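Long-range contact in bartonella effector protein (Bep) substrate of VirB T4SS (Bartonella rochalimae ATCC BAA-1498, PDB 4YK1), which is a VirB-translocated effector represented here by its BID domain, a four-helix bundle topped with a hook, and probably AMPylates target proteins through another domain: residues 46-55 and 76-87. Residues are numbered along the deposited sequence; the frame is centred on the assembly and turned at random.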
ATOM      1  N   LYS A  46     -13.923   6.427   4.904  1.00 29.37           N
ATOM      2  CA  LYS A  46     -15.038   7.355   5.057  1.00 32.67           C
ATOM      3  C   LYS A  46     -16.146   6.726   5.911  1.00 35.54           C
ATOM      4  O   LYS A  46     -16.674   7.355   6.838  1.00 33.91           O
ATOM      5  CB  LYS A  46     -15.571   7.770   3.680  1.00 36.71           C
ATOM      6  CG  LYS A  46     -16.941   8.446   3.710  1.00 39.49           C
ATOM      7  CD  LYS A  46     -16.883   9.800   4.377  1.00 50.28           C
ATOM      8  CE  LYS A  46     -18.246  10.488   4.337  1.00 51.58           C
ATOM      9  NZ  LYS A  46     -18.249  11.708   5.178  1.00 54.31           N
ATOM     10  N   LEU A  47     -16.473   5.468   5.626  1.00 38.58           N
ATOM     11  CA  LEU A  47     -17.494   4.744   6.393  1.00 35.30           C
ATOM     12  C   LEU A  47     -17.166   4.599   7.871  1.00 36.46           C
ATOM     13  O   LEU A  47     -18.046   4.687   8.733  1.00 35.01           O
ATOM     14  CB  LEU A  47     -17.699   3.345   5.809  1.00 35.23           C
ATOM     15  CG  LEU A  47     -18.510   3.310   4.515  1.00 43.87           C
ATOM     16  CD1 LEU A  47     -18.574   1.888   3.981  1.00 41.67           C
ATOM     17  CD2 LEU A  47     -19.909   3.874   4.762  1.00 43.77           C
ATOM     18  N   ILE A  48     -15.896   4.334   8.162  1.00 25.79           N
ATOM     19  CA  ILE A  48     -15.493   3.976   9.505  1.00 26.61           C
ATOM     20  C   ILE A  48     -15.156   5.217  10.328  1.00 34.16           C
ATOM     21  O   ILE A  48     -15.567   5.333  11.481  1.00 28.14           O
ATOM     22  CB  ILE A  48     -14.289   3.009   9.488  1.00 23.61           C
ATOM     23  CG1 ILE A  48     -14.642   1.718   8.749  1.00 26.29           C
ATOM     24  CG2 ILE A  48     -13.839   2.689  10.920  1.00 22.59           C
ATOM     25  CD1 ILE A  48     -13.418   0.947   8.310  1.00 24.29           C
ATOM     26  N   TYR A  49     -14.400   6.134   9.726  1.00 27.52           N
ATOM     27  CA  TYR A  49     -13.779   7.226  10.461  1.00 28.38           C
ATOM     28  C   TYR A  49     -14.285   8.593  10.014  1.00 30.94           C
ATOM     29  O   TYR A  49     -13.845   9.609  10.550  1.00 32.53           O
ATOM     30  CB  TYR A  49     -12.252   7.170  10.300  1.00 26.07           C
ATOM     31  CG  TYR A  49     -11.612   5.904  10.836  1.00 25.11           C
ATOM     32  CD1 TYR A  49     -11.557   5.658  12.200  1.00 25.70           C
ATOM     33  CD2 TYR A  49     -11.067   4.960   9.978  1.00 28.97           C
ATOM     34  CE1 TYR A  49     -10.992   4.511  12.698  1.00 23.36           C
ATOM     35  CE2 TYR A  49     -10.484   3.804  10.465  1.00 23.58           C
ATOM     36  CZ  TYR A  49     -10.455   3.589  11.825  1.00 24.29           C
ATOM     37  OH  TYR A  49      -9.883   2.448  12.327  1.00 23.51           O
ATOM     38  N   ASN A  50     -15.177   8.605   9.019  1.00 29.08           N
ATOM     39  CA  ASN A  50     -15.744   9.830   8.455  1.00 31.23           C
ATOM     40  C   ASN A  50     -14.640  10.658   7.829  1.00 44.28           C
ATOM     41  O   ASN A  50     -14.734  11.877   7.752  1.00 38.17           O
ATOM     42  CB  ASN A  50     -16.497  10.657   9.519  1.00 37.01           C
ATOM     43  CG  ASN A  50     -17.520  11.589   8.900  1.00 49.10           C
ATOM     44  OD1 ASN A  50     -18.101  11.277   7.859  1.00 47.37           O
ATOM     45  ND2 ASN A  50     -17.733  12.743   9.523  1.00 50.85           N
ATOM     46  N   ASN A  51     -13.589   9.990   7.376  1.00 40.44           N
ATOM     47  CA  ASN A  51     -12.490  10.701   6.758  1.00 37.27           C
ATOM     48  C   ASN A  51     -11.774   9.809   5.756  1.00 36.13           C
ATOM     49  O   ASN A  51     -11.002   8.929   6.138  1.00 33.48           O
ATOM     50  CB  ASN A  51     -11.524  11.213   7.828  1.00 40.81           C
ATOM     51  CG  ASN A  51     -10.347  11.952   7.236  1.00 45.49           C
ATOM     52  OD1 ASN A  51     -10.297  12.187   6.033  1.00 42.88           O
ATOM     53  ND2 ASN A  51      -9.400  12.341   8.081  1.00 46.78           N
ATOM     54  N   PRO A  52     -12.012  10.059   4.462  1.00 38.97           N
ATOM     55  CA  PRO A  52     -11.441   9.271   3.364  1.00 37.29           C
ATOM     56  C   PRO A  52      -9.914   9.253   3.384  1.00 35.32           C
ATOM     57  O   PRO A  52      -9.320   8.277   2.937  1.00 34.97           O
ATOM     58  CB  PRO A  52     -11.942   9.992   2.096  1.00 42.71           C
ATOM     59  CG  PRO A  52     -12.998  10.944   2.549  1.00 47.29           C
ATOM     60  CD  PRO A  52     -12.743  11.250   3.983  1.00 43.90           C
ATOM     61  N   GLU A  53      -9.286  10.307   3.904  1.00 34.74           N
ATOM     62  CA  GLU A  53      -7.826  10.406   3.803  1.00 42.03           C
ATOM     63  C   GLU A  53      -7.092  10.143   5.129  1.00 38.29           C
ATOM     64  O   GLU A  53      -5.900  10.429   5.257  1.00 35.14           O
ATOM     65  CB  GLU A  53      -7.428  11.784   3.250  1.00 48.89           C
ATOM     66  CG  GLU A  53      -7.956  12.087   1.827  1.00 59.02           C
ATOM     67  CD  GLU A  53      -7.626  10.999   0.789  1.00 67.26           C
ATOM     68  OE1 GLU A  53      -6.498  10.454   0.803  1.00 61.52           O
ATOM     69  OE2 GLU A  53      -8.503  10.696  -0.055  1.00 71.83           O
ATOM     70  N   ILE A  54      -7.788   9.564   6.101  1.00 30.00           N
ATOM     71  CA  ILE A  54      -7.202   9.361   7.423  1.00 31.40           C
ATOM     72  C   ILE A  54      -5.927   8.500   7.350  1.00 28.06           C
ATOM     73  O   ILE A  54      -5.014   8.683   8.144  1.00 31.78           O
ATOM     74  CB  ILE A  54      -8.254   8.762   8.408  1.00 34.64           C
ATOM     75  CG1 ILE A  54      -7.823   8.982   9.859  1.00 33.45           C
ATOM     76  CG2 ILE A  54      -8.520   7.262   8.130  1.00 26.12           C
ATOM     77  CD1 ILE A  54      -8.980   8.839  10.855  1.00 31.15           C
ATOM     78  N   LEU A  55      -5.843   7.592   6.385  1.00 27.18           N
ATOM     79  CA  LEU A  55      -4.639   6.767   6.231  1.00 27.29           C
ATOM     80  C   LEU A  55      -3.731   7.235   5.084  1.00 28.63           C
ATOM     81  O   LEU A  55      -2.874   6.479   4.613  1.00 32.04           O
ATOM     82  CB  LEU A  55      -5.018   5.302   5.987  1.00 25.17           C
ATOM     83  CG  LEU A  55      -5.887   4.615   7.055  1.00 31.82           C
ATOM     84  CD1 LEU A  55      -6.178   3.194   6.614  1.00 31.95           C
ATOM     85  CD2 LEU A  55      -5.193   4.606   8.415  1.00 24.73           C
ATOM     86  N   ILE A  76      -4.862  -2.035  13.308  1.00 20.94           N
ATOM     87  CA  ILE A  76      -6.247  -1.644  13.058  1.00 22.45           C
ATOM     88  C   ILE A  76      -7.191  -2.671  13.643  1.00 26.72           C
ATOM     89  O   ILE A  76      -8.179  -2.339  14.278  1.00 25.06           O
ATOM     90  CB  ILE A  76      -6.522  -1.469  11.558  1.00 23.44           C
ATOM     91  CG1 ILE A  76      -5.793  -0.244  11.019  1.00 24.36           C
ATOM     92  CG2 ILE A  76      -8.052  -1.391  11.277  1.00 23.34           C
ATOM     93  CD1 ILE A  76      -5.846  -0.166   9.481  1.00 25.06           C
ATOM     94  N   ILE A  77      -6.883  -3.939  13.443  1.00 20.67           N
ATOM     95  CA  ILE A  77      -7.780  -4.954  13.937  1.00 22.10           C
ATOM     96  C   ILE A  77      -7.603  -5.098  15.454  1.00 24.42           C
ATOM     97  O   ILE A  77      -8.577  -5.378  16.156  1.00 26.41           O
ATOM     98  CB  ILE A  77      -7.594  -6.275  13.157  1.00 30.62           C
ATOM     99  CG1 ILE A  77      -8.837  -7.147  13.282  1.00 45.24           C
ATOM    100  CG2 ILE A  77      -6.367  -7.014  13.597  1.00 38.51           C
ATOM    101  CD1 ILE A  77      -9.219  -7.820  11.991  1.00 40.42           C
ATOM    102  N   ASN A  78      -6.400  -4.851  15.974  1.00 23.22           N
ATOM    103  CA  ASN A  78      -6.189  -4.890  17.429  1.00 26.65           C
ATOM    104  C   ASN A  78      -7.072  -3.849  18.129  1.00 29.59           C
ATOM    105  O   ASN A  78      -7.593  -4.106  19.199  1.00 27.09           O
ATOM    106  CB  ASN A  78      -4.741  -4.601  17.825  1.00 22.58           C
ATOM    107  CG  ASN A  78      -3.790  -5.728  17.534  1.00 31.85           C
ATOM    108  OD1 ASN A  78      -4.184  -6.873  17.326  1.00 28.71           O
ATOM    109  ND2 ASN A  78      -2.495  -5.408  17.569  1.00 28.36           N
ATOM    110  N   SER A  79      -7.196  -2.660  17.539  1.00 23.92           N
ATOM    111  CA  SER A  79      -8.038  -1.603  18.119  1.00 24.16           C
ATOM    112  C   SER A  79      -8.334  -0.543  17.071  1.00 20.58           C
ATOM    113  O   SER A  79      -7.552   0.390  16.864  1.00 22.33           O
ATOM    114  CB  SER A  79      -7.363  -0.976  19.354  1.00 27.27           C
ATOM    115  OG  SER A  79      -8.255  -0.082  20.019  1.00 26.55           O
ATOM    116  N   PRO A  80      -9.464  -0.699  16.376  1.00 19.27           N
ATOM    117  CA  PRO A  80      -9.827   0.208  15.291  1.00 20.35           C
ATOM    118  C   PRO A  80      -9.849   1.669  15.742  1.00 19.62           C
ATOM    119  O   PRO A  80      -9.477   2.554  14.982  1.00 20.36           O
ATOM    120  CB  PRO A  80     -11.228  -0.273  14.896  1.00 25.47           C
ATOM    121  CG  PRO A  80     -11.183  -1.747  15.201  1.00 21.60           C
ATOM    122  CD  PRO A  80     -10.416  -1.817  16.512  1.00 19.85           C
ATOM    123  N   LYS A  81     -10.240   1.910  16.984  1.00 21.32           N
ATOM    124  CA  LYS A  81     -10.362   3.288  17.447  1.00 23.94           C
ATOM    125  C   LYS A  81      -9.002   3.954  17.665  1.00 26.76           C
ATOM    126  O   LYS A  81      -8.954   5.159  17.867  1.00 21.07           O
ATOM    127  CB  LYS A  81     -11.180   3.354  18.746  1.00 16.83           C
ATOM    128  CG  LYS A  81     -10.451   2.879  19.960  1.00 17.38           C
ATOM    129  CD  LYS A  81     -11.357   3.003  21.188  1.00 26.69           C
ATOM    130  CE  LYS A  81     -10.595   2.630  22.439  1.00 34.01           C
ATOM    131  NZ  LYS A  81     -11.445   2.722  23.667  1.00 38.81           N
ATOM    132  N   SER A  82      -7.902   3.193  17.629  1.00 20.85           N
ATOM    133  CA  SER A  82      -6.575   3.821  17.691  1.00 20.05           C
ATOM    134  C   SER A  82      -6.411   4.845  16.561  1.00 18.58           C
ATOM    135  O   SER A  82      -5.771   5.884  16.736  1.00 21.24           O
ATOM    136  CB  SER A  82      -5.452   2.784  17.590  1.00 19.65           C
ATOM    137  OG  SER A  82      -5.509   2.054  16.369  1.00 19.62           O
ATOM    138  N   ILE A  83      -6.994   4.547  15.407  1.00 23.62           N
ATOM    139  CA  ILE A  83      -6.856   5.414  14.222  1.00 24.72           C
ATOM    140  C   ILE A  83      -7.602   6.732  14.419  1.00 23.91           C
ATOM    141  O   ILE A  83      -7.131   7.810  14.037  1.00 26.24           O
ATOM    142  CB  ILE A  83      -7.357   4.711  12.966  1.00 23.49           C
ATOM    143  CG1 ILE A  83      -6.638   3.354  12.761  1.00 23.59           C
ATOM    144  CG2 ILE A  83      -7.213   5.622  11.744  1.00 27.84           C
ATOM    145  CD1 ILE A  83      -5.122   3.431  12.685  1.00 26.09           C
ATOM    146  N   GLY A  84      -8.789   6.631  14.989  1.00 22.43           N
ATOM    147  CA  GLY A  84      -9.597   7.791  15.278  1.00 22.72           C
ATOM    148  C   GLY A  84     -10.933   7.272  15.743  1.00 31.08           C
ATOM    149  O   GLY A  84     -11.157   6.067  15.780  1.00 25.62           O
ATOM    150  N   ARG A  85     -11.820   8.189  16.085  1.00 25.61           N
ATOM    151  CA  ARG A  85     -13.174   7.862  16.509  1.00 24.13           C
ATOM    152  C   ARG A  85     -13.978   7.215  15.390  1.00 27.46           C
ATOM    153  O   ARG A  85     -13.948   7.667  14.237  1.00 24.34           O
ATOM    154  CB  ARG A  85     -13.859   9.139  17.005  1.00 30.91           C
ATOM    155  CG  ARG A  85     -15.254   8.982  17.504  1.00 45.76           C
ATOM    156  CD  ARG A  85     -15.696  10.307  18.116  1.00 62.63           C
ATOM    157  NE  ARG A  85     -17.145  10.448  18.157  1.00 77.46           N
ATOM    158  CZ  ARG A  85     -17.804  11.049  19.143  1.00 91.38           C
ATOM    159  NH1 ARG A  85     -17.138  11.564  20.171  1.00 91.81           N
ATOM    160  NH2 ARG A  85     -19.127  11.134  19.100  1.00 98.05           N
ATOM    161  N   LEU A  86     -14.689   6.153  15.746  1.00 24.01           N
ATOM    162  CA  LEU A  86     -15.543   5.414  14.812  1.00 25.10           C
ATOM    163  C   LEU A  86     -16.884   6.084  14.632  1.00 28.21           C
ATOM    164  O   LEU A  86     -17.412   6.681  15.561  1.00 24.52           O
ATOM    165  CB  LEU A  86     -15.770   3.976  15.308  1.00 24.29           C
ATOM    166  CG  LEU A  86     -14.807   2.897  14.831  1.00 36.69           C
ATOM    167  CD1 LEU A  86     -13.382   3.282  15.140  1.00 26.90           C
ATOM    168  CD2 LEU A  86     -15.183   1.557  15.462  1.00 29.79           C
ATOM    169  N   LYS A  87     -17.443   5.955  13.433  1.00 27.20           N
ATOM    170  CA  LYS A  87     -18.726   6.557  13.117  1.00 28.48           C
ATOM    171  C   LYS A  87     -19.842   5.747  13.784  1.00 32.77           C
ATOM    172  O   LYS A  87     -19.776   4.512  13.839  1.00 25.18           O
ATOM    173  CB  LYS A  87     -18.897   6.604  11.596  1.00 26.67           C
ATOM    174  CG  LYS A  87     -19.765   7.703  11.060  1.00 45.21           C
ATOM    175  CD  LYS A  87     -19.432   7.906   9.582  1.00 43.15           C
ATOM    176  CE  LYS A  87     -20.475   8.723   8.869  1.00 55.25           C
ATOM    177  NZ  LYS A  87     -20.117   8.798   7.421  1.00 69.08           N
TER
HETATM  178  O   HOH W   1     -12.570   9.547  13.074  1.00 32.26           O
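In the four-helix bundle of the BID domain, the C-terminal end of helix 32-49 meets the loop that follows helix 67-78, and Tyr49 fills the junction with Ile83. Tyr49 CG lies anti to its carbonyl carbon (chi1 -61°), which carries the ring across to the loop. Ile83 CG2 sits over one ring face in a CH-pi contact, 3.9 Å from the Tyr49 centroid. Ile48 CG2 covers the opposite face. At the ring edge, Tyr49 OH donates to Pro80 O over 2.7 Å. Ile83 N reaches the same oxygen from the other face of its carbonyl plane. Ile54 CD1 and Leu55 CD2 pack on Ile83 CG2. Beyond the ring, Lys87 N donates to Ile48 O at 2.8 Å. A water donates to both Tyr49 O and Arg85 O. The extended Lys87 chain runs past Leu47 O, and its NZ lies 3.2 Å from Asn50 OD1, above the amide plane. Lys46 NZ donates a hydrogen bond to Asn50 OD1 from the opposite face, at 2.7 Å. Ile48 also packs on Asn105 and Leu109 of helix 97-140. The buried phenol thus has its hydroxyl satisfied by a loop carbonyl, while one amide oxygen probably eases the repulsion between two lysines.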